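Local coordinates for polyandrocarpa lectin (Polyandrocarpa misakiensis, PDB 1TLG), which binds galactose through a calcium ion as a homodimeric C-type lectin and takes part in the defence of a tunicate against microorganisms, at residues A[50-55]-A[99-104]; A[84-89]-A[106-111]; A[28-33]-A[68-73]. All blocks are in the same frame, centred on the assembly; numbering follows the deposited sequence.

Contact 1 (A[50-55]-A[99-104]); sequences GHDYWV and IWSKYN. With ZN (zinc ion), chain F; GAL (beta-D-galactopyranose), chain C.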
loop_
_atom_site.group_PDB
_atom_site.type_symbol
_atom_site.label_atom_id
_atom_site.label_comp_id
_atom_site.label_asym_id
_atom_site.label_seq_id
_atom_site.Cartn_x
_atom_site.Cartn_y
_atom_site.Cartn_z
ATOM N N GLY A 50 -9.794 -5.787 6.229
ATOM C CA GLY A 50 -11.104 -6.386 6.217
ATOM C C GLY A 50 -12.201 -5.470 5.696
ATOM O O GLY A 50 -13.356 -5.602 6.119
ATOM N N HIS A 51 -11.882 -4.555 4.796
ATOM C CA HIS A 51 -12.866 -3.649 4.224
ATOM C C HIS A 51 -12.946 -3.750 2.709
ATOM O O HIS A 51 -12.051 -4.300 2.057
ATOM C CB HIS A 51 -12.545 -2.196 4.586
ATOM C CG HIS A 51 -13.187 -1.822 5.885
ATOM N ND1 HIS A 51 -14.554 -1.693 6.009
ATOM C CD2 HIS A 51 -12.643 -1.557 7.106
ATOM C CE1 HIS A 51 -14.836 -1.363 7.258
ATOM N NE2 HIS A 51 -13.708 -1.280 7.931
ATOM N N ASP A 52 -14.027 -3.197 2.165
ATOM C CA ASP A 52 -14.244 -3.165 0.728
ATOM C C ASP A 52 -13.385 -2.064 0.100
ATOM O O ASP A 52 -13.277 -0.970 0.650
ATOM C CB ASP A 52 -15.703 -2.850 0.360
ATOM C CG ASP A 52 -16.685 -3.878 0.859
ATOM O OD1 ASP A 52 -16.265 -4.981 1.282
ATOM O OD2 ASP A 52 -17.906 -3.591 0.860
ATOM N N TYR A 53 -12.874 -2.333 -1.092
ATOM C CA TYR A 53 -12.082 -1.375 -1.832
ATOM C C TYR A 53 -12.447 -1.420 -3.322
ATOM O O TYR A 53 -12.730 -2.490 -3.858
ATOM C CB TYR A 53 -10.590 -1.703 -1.780
ATOM C CG TYR A 53 -9.854 -1.513 -0.484
ATOM C CD1 TYR A 53 -10.021 -2.397 0.572
ATOM C CD2 TYR A 53 -8.958 -0.452 -0.324
ATOM C CE1 TYR A 53 -9.325 -2.232 1.752
ATOM C CE2 TYR A 53 -8.262 -0.284 0.861
ATOM C CZ TYR A 53 -8.456 -1.172 1.896
ATOM O OH TYR A 53 -7.779 -1.016 3.081
ATOM N N TRP A 54 -12.381 -0.270 -3.980
ATOM C CA TRP A 54 -12.617 -0.275 -5.419
ATOM C C TRP A 54 -11.366 -0.769 -6.144
ATOM O O TRP A 54 -10.255 -0.664 -5.634
ATOM C CB TRP A 54 -12.859 1.140 -5.922
ATOM C CG TRP A 54 -14.205 1.688 -5.558
ATOM C CD1 TRP A 54 -14.488 2.762 -4.766
ATOM C CD2 TRP A 54 -15.468 1.152 -5.989
ATOM N NE1 TRP A 54 -15.854 2.933 -4.698
ATOM C CE2 TRP A 54 -16.474 1.961 -5.429
ATOM C CE3 TRP A 54 -15.837 0.075 -6.798
ATOM C CZ2 TRP A 54 -17.835 1.726 -5.655
ATOM C CZ3 TRP A 54 -17.179 -0.163 -7.019
ATOM C CH2 TRP A 54 -18.168 0.664 -6.460
ATOM N N VAL A 55 -11.549 -1.202 -7.369
ATOM C CA VAL A 55 -10.504 -1.557 -8.306
ATOM C C VAL A 55 -10.968 -0.944 -9.640
ATOM O O VAL A 55 -12.143 -0.583 -9.765
ATOM C CB VAL A 55 -10.148 -3.027 -8.453
ATOM C CG1 VAL A 55 -9.733 -3.618 -7.104
ATOM C CG2 VAL A 55 -11.266 -3.886 -9.033
ATOM N N ILE A 99 -13.006 -5.086 -4.371
ATOM C CA ILE A 99 -12.448 -6.178 -3.583
ATOM C C ILE A 99 -13.435 -6.260 -2.405
ATOM O O ILE A 99 -13.503 -5.362 -1.576
ATOM C CB ILE A 99 -11.038 -5.908 -3.056
ATOM C CG1 ILE A 99 -9.993 -6.019 -4.174
ATOM C CG2 ILE A 99 -10.685 -6.820 -1.894
ATOM C CD1 ILE A 99 -8.638 -5.473 -3.769
ATOM N N TRP A 100 -14.218 -7.318 -2.387
ATOM C CA TRP A 100 -15.241 -7.507 -1.359
ATOM C C TRP A 100 -14.684 -8.199 -0.119
ATOM O O TRP A 100 -14.165 -9.304 -0.212
ATOM C CB TRP A 100 -16.374 -8.309 -1.986
ATOM C CG TRP A 100 -17.599 -8.507 -1.157
ATOM C CD1 TRP A 100 -18.032 -7.763 -0.097
ATOM C CD2 TRP A 100 -18.598 -9.515 -1.366
ATOM N NE1 TRP A 100 -19.228 -8.252 0.377
ATOM C CE2 TRP A 100 -19.592 -9.331 -0.390
ATOM C CE3 TRP A 100 -18.740 -10.569 -2.273
ATOM C CZ2 TRP A 100 -20.713 -10.154 -0.307
ATOM C CZ3 TRP A 100 -19.860 -11.376 -2.185
ATOM C CH2 TRP A 100 -20.846 -11.170 -1.205
ATOM N N SER A 101 -14.791 -7.545 1.022
ATOM C CA SER A 101 -14.304 -8.025 2.294
ATOM C C SER A 101 -14.874 -9.391 2.640
ATOM O O SER A 101 -14.235 -10.158 3.366
ATOM C CB SER A 101 -14.574 -7.022 3.418
ATOM O OG SER A 101 -15.945 -6.754 3.648
ATOM N N LYS A 102 -16.048 -9.735 2.091
ATOM C CA LYS A 102 -16.605 -11.049 2.404
ATOM C C LYS A 102 -15.615 -12.161 2.054
ATOM O O LYS A 102 -15.471 -13.146 2.789
ATOM C CB LYS A 102 -17.942 -11.333 1.724
ATOM C CG LYS A 102 -18.510 -12.675 2.185
ATOM C CD LYS A 102 -19.932 -12.909 1.698
ATOM C CE LYS A 102 -20.327 -14.359 1.959
ATOM N NZ LYS A 102 -21.811 -14.538 1.999
ATOM N N TYR A 103 -14.957 -12.020 0.918
ATOM C CA TYR A 103 -13.996 -13.008 0.463
ATOM C C TYR A 103 -12.609 -12.435 0.162
ATOM O O TYR A 103 -11.719 -13.236 -0.132
ATOM C CB TYR A 103 -14.466 -13.624 -0.860
ATOM C CG TYR A 103 -15.787 -14.352 -0.758
ATOM C CD1 TYR A 103 -15.848 -15.657 -0.282
ATOM C CD2 TYR A 103 -16.961 -13.724 -1.143
ATOM C CE1 TYR A 103 -17.059 -16.324 -0.206
ATOM C CE2 TYR A 103 -18.178 -14.386 -1.071
ATOM C CZ TYR A 103 -18.217 -15.685 -0.607
ATOM O OH TYR A 103 -19.419 -16.346 -0.525
ATOM N N ASN A 104 -12.484 -11.123 0.186
ATOM C CA ASN A 104 -11.217 -10.484 -0.160
ATOM C C ASN A 104 -10.876 -10.886 -1.595
ATOM O O ASN A 104 -9.736 -11.155 -1.957
ATOM C CB ASN A 104 -10.078 -10.799 0.798
ATOM C CG ASN A 104 -8.935 -9.812 0.695
ATOM O OD1 ASN A 104 -7.750 -10.186 0.711
ATOM N ND2 ASN A 104 -9.274 -8.535 0.571
HETATM ZN ZN ZN F . -13.666 -0.174 9.798
HETATM C C1 GAL C . -25.079 -8.445 -2.896
HETATM C C2 GAL C . -24.853 -9.211 -4.201
HETATM C C3 GAL C . -23.470 -9.830 -4.192
HETATM C C4 GAL C . -22.347 -8.800 -3.852
HETATM C C5 GAL C . -22.714 -8.052 -2.550
HETATM C C6 GAL C . -21.734 -6.950 -2.105
HETATM O O1 GAL C . -26.288 -7.780 -2.970
HETATM O O2 GAL C . -25.802 -10.279 -4.283
HETATM O O3 GAL C . -23.262 -10.363 -5.450
HETATM O O4 GAL C . -22.178 -7.980 -4.967
HETATM O O5 GAL C . -24.043 -7.478 -2.684
HETATM O O6 GAL C . -22.127 -6.445 -0.838
#
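One carboxylate oxygen, D52 OD1, takes two bonds from the same serine, one from each face of its plane. S101 N lies nearly on the extension of the C-O bond, 3.0 Å from D52 OD1 and almost straight at 170°, while S101 OG comes in on the syn side, 31° out of the plane. The serine can reach back because OG stands between its own backbone N and carbonyl carbon (chi1 62°); its CB meanwhile presses on G50 O. D52 OD1 also lies in the plane of the W100 indole, 3.6 Å from CD1 at the ring edge. That indole packs against the apolar side of the galactose, as a tryptophan does in other galactose-binding C-type lectins: galactose C6 lies over one face, offset toward the rim, and K102 CB backs the centre of the other. Where the loops give way to strands 53-55 and 96-100, antiparallel pairing takes over, with I99 N to Y53 O at 2.7 Å and Y53 N returning to I99 O. Further along the strand, V55 CG1 meets I99 CG1 at 3.8 Å, the two side chains crossing at about a right angle. At the other end, H51 NE2 binds a zinc ion.

Contact 2 (A[84-89]-A[106-111]); sequences PNEPSN and LDDVGC. With CA (calcium ion), chain D; GAL (beta-D-galactopyranose), chain C.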
loop_
_atom_site.group_PDB
_atom_site.type_symbol
_atom_site.label_atom_id
_atom_site.label_comp_id
_atom_site.label_asym_id
_atom_site.label_seq_id
_atom_site.Cartn_x
_atom_site.Cartn_y
_atom_site.Cartn_z
ATOM N N PRO A 84 -16.365 -16.229 -5.044
ATOM C CA PRO A 84 -17.236 -17.338 -5.368
ATOM C C PRO A 84 -18.617 -16.838 -5.777
ATOM O O PRO A 84 -19.194 -15.971 -5.119
ATOM C CB PRO A 84 -17.322 -18.147 -4.079
ATOM C CG PRO A 84 -16.124 -17.742 -3.287
ATOM C CD PRO A 84 -15.861 -16.304 -3.653
ATOM N N ASN A 85 -19.128 -17.386 -6.872
ATOM C CA ASN A 85 -20.453 -17.047 -7.372
ATOM C C ASN A 85 -20.592 -15.588 -7.795
ATOM O O ASN A 85 -21.685 -15.022 -7.654
ATOM C CB ASN A 85 -21.533 -17.374 -6.338
ATOM C CG ASN A 85 -21.587 -18.821 -5.909
ATOM O OD1 ASN A 85 -21.679 -19.162 -4.726
ATOM N ND2 ASN A 85 -21.553 -19.747 -6.864
ATOM N N GLU A 86 -19.532 -14.986 -8.327
ATOM C CA GLU A 86 -19.611 -13.603 -8.823
ATOM C C GLU A 86 -18.841 -13.639 -10.137
ATOM O O GLU A 86 -17.968 -14.504 -10.274
ATOM C CB GLU A 86 -19.027 -12.644 -7.798
ATOM C CG GLU A 86 -19.655 -12.662 -6.417
ATOM C CD GLU A 86 -21.054 -12.078 -6.375
ATOM O OE1 GLU A 86 -21.440 -11.256 -7.238
ATOM O OE2 GLU A 86 -21.791 -12.434 -5.430
ATOM N N PRO A 87 -19.120 -12.779 -11.090
ATOM C CA PRO A 87 -20.142 -11.759 -10.981
ATOM C C PRO A 87 -21.551 -12.329 -11.054
ATOM O O PRO A 87 -21.752 -13.351 -11.714
ATOM C CB PRO A 87 -19.871 -10.868 -12.189
ATOM C CG PRO A 87 -19.284 -11.787 -13.203
ATOM C CD PRO A 87 -18.444 -12.755 -12.415
ATOM N N SER A 88 -22.500 -11.677 -10.390
ATOM C CA SER A 88 -23.857 -12.185 -10.347
ATOM C C SER A 88 -24.917 -11.097 -10.371
ATOM O O SER A 88 -26.089 -11.471 -10.388
ATOM C CB SER A 88 -24.010 -13.000 -9.045
ATOM O OG SER A 88 -23.969 -12.092 -7.947
ATOM N N ASN A 89 -24.557 -9.819 -10.359
ATOM C CA ASN A 89 -25.593 -8.777 -10.344
ATOM C C ASN A 89 -26.302 -8.745 -11.689
ATOM O O ASN A 89 -25.769 -9.238 -12.686
ATOM C CB ASN A 89 -24.977 -7.420 -9.996
ATOM C CG ASN A 89 -24.574 -7.305 -8.541
ATOM O OD1 ASN A 89 -24.063 -8.281 -7.985
ATOM N ND2 ASN A 89 -24.796 -6.132 -7.942
ATOM N N LEU A 106 -12.620 -10.306 -5.922
ATOM C CA LEU A 106 -13.383 -9.379 -6.746
ATOM C C LEU A 106 -14.878 -9.645 -6.758
ATOM O O LEU A 106 -15.327 -10.783 -6.625
ATOM C CB LEU A 106 -12.867 -9.342 -8.184
ATOM C CG LEU A 106 -11.411 -8.912 -8.373
ATOM C CD1 LEU A 106 -11.111 -8.810 -9.865
ATOM C CD2 LEU A 106 -11.096 -7.601 -7.662
ATOM N N ASP A 107 -15.644 -8.571 -6.944
ATOM C CA ASP A 107 -17.102 -8.683 -6.941
ATOM C C ASP A 107 -17.719 -7.564 -7.769
ATOM O O ASP A 107 -17.115 -6.499 -7.816
ATOM C CB ASP A 107 -17.617 -8.642 -5.493
ATOM C CG ASP A 107 -19.130 -8.480 -5.418
ATOM O OD1 ASP A 107 -19.829 -9.311 -6.042
ATOM O OD2 ASP A 107 -19.630 -7.535 -4.774
ATOM N N ASP A 108 -18.880 -7.796 -8.378
ATOM C CA ASP A 108 -19.554 -6.750 -9.153
ATOM C C ASP A 108 -20.645 -6.071 -8.329
ATOM O O ASP A 108 -21.453 -6.745 -7.683
ATOM C CB ASP A 108 -20.142 -7.334 -10.428
ATOM C CG ASP A 108 -21.222 -8.379 -10.213
ATOM O OD1 ASP A 108 -21.165 -9.192 -9.272
ATOM O OD2 ASP A 108 -22.176 -8.395 -11.034
ATOM N N VAL A 109 -20.698 -4.752 -8.333
ATOM C CA VAL A 109 -21.652 -3.978 -7.561
ATOM C C VAL A 109 -22.159 -2.755 -8.317
ATOM O O VAL A 109 -21.628 -2.417 -9.373
ATOM C CB VAL A 109 -20.971 -3.398 -6.297
ATOM C CG1 VAL A 109 -20.631 -4.487 -5.304
ATOM C CG2 VAL A 109 -19.713 -2.633 -6.705
ATOM N N GLY A 110 -23.133 -2.078 -7.725
ATOM C CA GLY A 110 -23.608 -0.812 -8.310
ATOM C C GLY A 110 -22.436 0.149 -8.051
ATOM O O GLY A 110 -21.600 -0.129 -7.181
ATOM N N CYS A 111 -22.361 1.248 -8.784
ATOM C CA CYS A 111 -21.209 2.136 -8.607
ATOM C C CYS A 111 -21.398 3.236 -7.588
ATOM O O CYS A 111 -20.525 4.098 -7.452
ATOM C CB CYS A 111 -20.874 2.623 -10.032
ATOM S SG CYS A 111 -20.741 1.243 -11.225
HETATM CA CA CA D . -21.947 -9.154 -7.138
HETATM C C1 GAL C . -25.079 -8.445 -2.896
HETATM C C2 GAL C . -24.853 -9.211 -4.201
HETATM C C3 GAL C . -23.470 -9.830 -4.192
HETATM C C4 GAL C . -22.347 -8.800 -3.852
HETATM C C5 GAL C . -22.714 -8.052 -2.550
HETATM C C6 GAL C . -21.734 -6.950 -2.105
HETATM O O1 GAL C . -26.288 -7.780 -2.970
HETATM O O2 GAL C . -25.802 -10.279 -4.283
HETATM O O3 GAL C . -23.262 -10.363 -5.450
HETATM O O4 GAL C . -22.178 -7.980 -4.967
HETATM O O5 GAL C . -24.043 -7.478 -2.684
HETATM O O6 GAL C . -22.127 -6.445 -0.838
#
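The carboxylates of E86 and D107 stand with their planes 90° apart, each giving one oxygen to the same calcium ion. E86 OE1 and D107 OD1 come within 2.8 Å, brought close by the shared metal. From above its plane E86 OE1 also receives S88 OG. The third carboxylate, D108, is gripped by the backbone of 84-89: S88 N approaches OD1 on the syn side but 31° out of plane, whereas N89 N uses the syn lone pair of OD2 at 2.9 Å. P87 CB packs 3.5 Å from D108 CG, and the peptide bond before this proline is cis, as in the Glu-Pro-Asn and Gln-Pro-Asp motifs of C-type lectins, here Glu-Pro-Ser. D108 binds the ion twice, through OD1 and its carbonyl O, its CG standing between backbone N and carbonyl carbon (chi1 63°). N89 OD1 adds another ligand, and galactose O3 and O4 complete the set, each 2.5 Å from the calcium. The outer oxygens face the sugar, E86 OE2 2.5 Å from galactose O3 and D107 OD2, which also accepts a hydrogen bond from Q98, 2.6 Å from galactose O4. If all ionised, the three carboxylates would more than balance the ion's +2 charge. E86 and D107 each ligate it through one oxygen and set the other beside a sugar hydroxyl, so calcium and galactose binding are probably coupled.

Contact 3 (A[28-33]-A[68-73]); sequences LVSSAM and LWNDGV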
loop_
_atom_site.group_PDB
_atom_site.type_symbol
_atom_site.label_atom_id
_atom_site.label_comp_id
_atom_site.label_asym_id
_atom_site.label_seq_id
_atom_site.Cartn_x
_atom_site.Cartn_y
_atom_site.Cartn_z
ATOM N N LEU A 28 -6.827 4.105 -10.987
ATOM C CA LEU A 28 -7.483 3.128 -10.095
ATOM C C LEU A 28 -6.785 1.798 -10.360
ATOM O O LEU A 28 -6.485 1.510 -11.524
ATOM C CB LEU A 28 -8.965 3.128 -10.359
ATOM C CG LEU A 28 -10.014 3.051 -9.271
ATOM C CD1 LEU A 28 -9.717 3.946 -8.078
ATOM C CD2 LEU A 28 -11.367 3.476 -9.868
ATOM N N VAL A 29 -6.458 1.028 -9.335
ATOM C CA VAL A 29 -5.662 -0.184 -9.529
ATOM C C VAL A 29 -6.204 -1.070 -10.635
ATOM O O VAL A 29 -7.408 -1.334 -10.711
ATOM C CB VAL A 29 -5.494 -0.955 -8.206
ATOM C CG1 VAL A 29 -6.753 -1.710 -7.816
ATOM C CG2 VAL A 29 -4.288 -1.900 -8.269
ATOM N N SER A 30 -5.319 -1.565 -11.507
ATOM C CA SER A 30 -5.767 -2.411 -12.610
ATOM C C SER A 30 -4.683 -3.357 -13.078
ATOM O O SER A 30 -4.748 -4.546 -12.762
ATOM C CB SER A 30 -6.270 -1.546 -13.778
ATOM O OG SER A 30 -5.245 -0.654 -14.180
ATOM N N SER A 31 -3.679 -2.870 -13.810
ATOM C CA SER A 31 -2.631 -3.791 -14.274
ATOM C C SER A 31 -1.937 -4.455 -13.100
ATOM O O SER A 31 -1.495 -5.603 -13.232
ATOM C CB SER A 31 -1.604 -3.092 -15.163
ATOM O OG SER A 31 -0.697 -2.317 -14.413
ATOM N N ALA A 32 -1.834 -3.781 -11.957
ATOM C CA ALA A 32 -1.175 -4.443 -10.823
ATOM C C ALA A 32 -2.025 -5.613 -10.345
ATOM O O ALA A 32 -1.475 -6.576 -9.783
ATOM C CB ALA A 32 -0.839 -3.460 -9.717
ATOM N N MET A 33 -3.345 -5.579 -10.567
ATOM C CA MET A 33 -4.169 -6.718 -10.138
ATOM C C MET A 33 -3.926 -7.956 -11.004
ATOM O O MET A 33 -4.298 -9.069 -10.623
ATOM C CB MET A 33 -5.668 -6.406 -10.171
ATOM C CG MET A 33 -6.159 -5.361 -9.181
ATOM S SD MET A 33 -5.850 -5.768 -7.470
ATOM C CE MET A 33 -7.134 -6.913 -7.006
ATOM N N LEU A 68 -14.186 -4.586 -18.214
ATOM C CA LEU A 68 -12.903 -4.088 -18.684
ATOM C C LEU A 68 -12.143 -3.351 -17.563
ATOM O O LEU A 68 -12.719 -2.543 -16.830
ATOM C CB LEU A 68 -13.040 -3.066 -19.812
ATOM C CG LEU A 68 -13.705 -3.447 -21.128
ATOM C CD1 LEU A 68 -13.923 -2.208 -21.986
ATOM C CD2 LEU A 68 -12.878 -4.471 -21.903
ATOM N N TRP A 69 -10.837 -3.563 -17.517
ATOM C CA TRP A 69 -9.948 -2.825 -16.622
ATOM C C TRP A 69 -9.794 -1.422 -17.209
ATOM O O TRP A 69 -9.989 -1.298 -18.433
ATOM C CB TRP A 69 -8.594 -3.516 -16.558
ATOM C CG TRP A 69 -8.577 -4.806 -15.798
ATOM C CD1 TRP A 69 -8.432 -6.061 -16.310
ATOM C CD2 TRP A 69 -8.696 -4.966 -14.376
ATOM N NE1 TRP A 69 -8.462 -7.001 -15.306
ATOM C CE2 TRP A 69 -8.623 -6.346 -14.104
ATOM C CE3 TRP A 69 -8.854 -4.071 -13.313
ATOM C CZ2 TRP A 69 -8.701 -6.865 -12.812
ATOM C CZ3 TRP A 69 -8.942 -4.589 -12.031
ATOM C CH2 TRP A 69 -8.856 -5.963 -11.795
ATOM N N ASN A 70 -9.513 -0.395 -16.424
ATOM C CA ASN A 70 -9.426 0.958 -16.939
ATOM C C ASN A 70 -8.399 1.106 -18.070
ATOM O O ASN A 70 -8.348 2.186 -18.672
ATOM C CB ASN A 70 -9.010 2.003 -15.912
ATOM C CG ASN A 70 -9.557 1.983 -14.521
ATOM O OD1 ASN A 70 -10.761 1.896 -14.266
ATOM N ND2 ASN A 70 -8.620 2.082 -13.568
ATOM N N ASP A 71 -7.517 0.133 -18.257
ATOM C CA ASP A 71 -6.496 0.295 -19.291
ATOM C C ASP A 71 -6.830 -0.465 -20.566
ATOM O O ASP A 71 -5.945 -0.694 -21.396
ATOM C CB ASP A 71 -5.116 -0.105 -18.764
ATOM C CG ASP A 71 -5.065 -1.545 -18.298
ATOM O OD1 ASP A 71 -6.128 -2.184 -18.128
ATOM O OD2 ASP A 71 -3.935 -2.052 -18.104
ATOM N N GLY A 72 -8.081 -0.865 -20.745
ATOM C CA GLY A 72 -8.521 -1.546 -21.942
ATOM C C GLY A 72 -8.477 -3.055 -21.915
ATOM O O GLY A 72 -9.083 -3.714 -22.774
ATOM N N VAL A 73 -7.749 -3.637 -20.976
ATOM C CA VAL A 73 -7.635 -5.085 -20.860
ATOM C C VAL A 73 -8.892 -5.678 -20.224
ATOM O O VAL A 73 -9.517 -5.170 -19.288
ATOM C CB VAL A 73 -6.375 -5.486 -20.074
ATOM C CG1 VAL A 73 -6.208 -6.996 -19.960
ATOM C CG2 VAL A 73 -5.132 -4.893 -20.734
#
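With CG anti to its carbonyl carbon (chi1 -72°) and the ring turned by a chi2 of 110°, W69 drives its six-membered ring against the bend at 29-33. M33 adopts the same first torsion (chi1 -66°), which sets CG beside W69 CH2, and its bends at chi2 and chi3 lead the end of the chain away. M33 CB sits 3.6 Å from the same W69 CH2, the side chains crossing at about a right angle. S30 CA and CB both lie 3.6 Å from W69 CE3, and S30 O is set over one face of the ring, offset toward the rim. In the C-type lectin domain this joins the loop that leads from strand 27-28 into helix 36-49 with the end of strand 68-69, which forms a two-stranded sheet with strand 57-58. W69 also starts a type I turn closing at G72, where G72 N bonds to W69 O. N70 ND2 comes 3.0 Å from L28 O, at an angle too poor for a hydrogen bond. D71 OD2 passes 3.9 Å from S31 CB, but its charge is paired with R34, which also makes a cation-pi contact with W69; S31 OG turns instead to E120 and Y3.

Contacts 1 and 2 share one three-stranded antiparallel sheet, with strand 96-100 between 53-55 and 105-109; contact 2 joins it through strand 105-109 alone, its other segment, 84-89, being a loop. Their centres are 11 Å apart and both touch the galactose. Contact 3 lies about 17 Å from the centre of either, across the centre of the chain from contact 1. The apolar interior links them: V55 meets V29 and W69, while L106 and I99 both reach M33. Along the sequence the segments run 28-33, 50-55, 68-73, 84-89, 99-104, 106-111, so contact 1 crosses both others, whereas contact 3 closes before contact 2 opens. One compact domain thus ties its sugar site to a shared hydrophobic core.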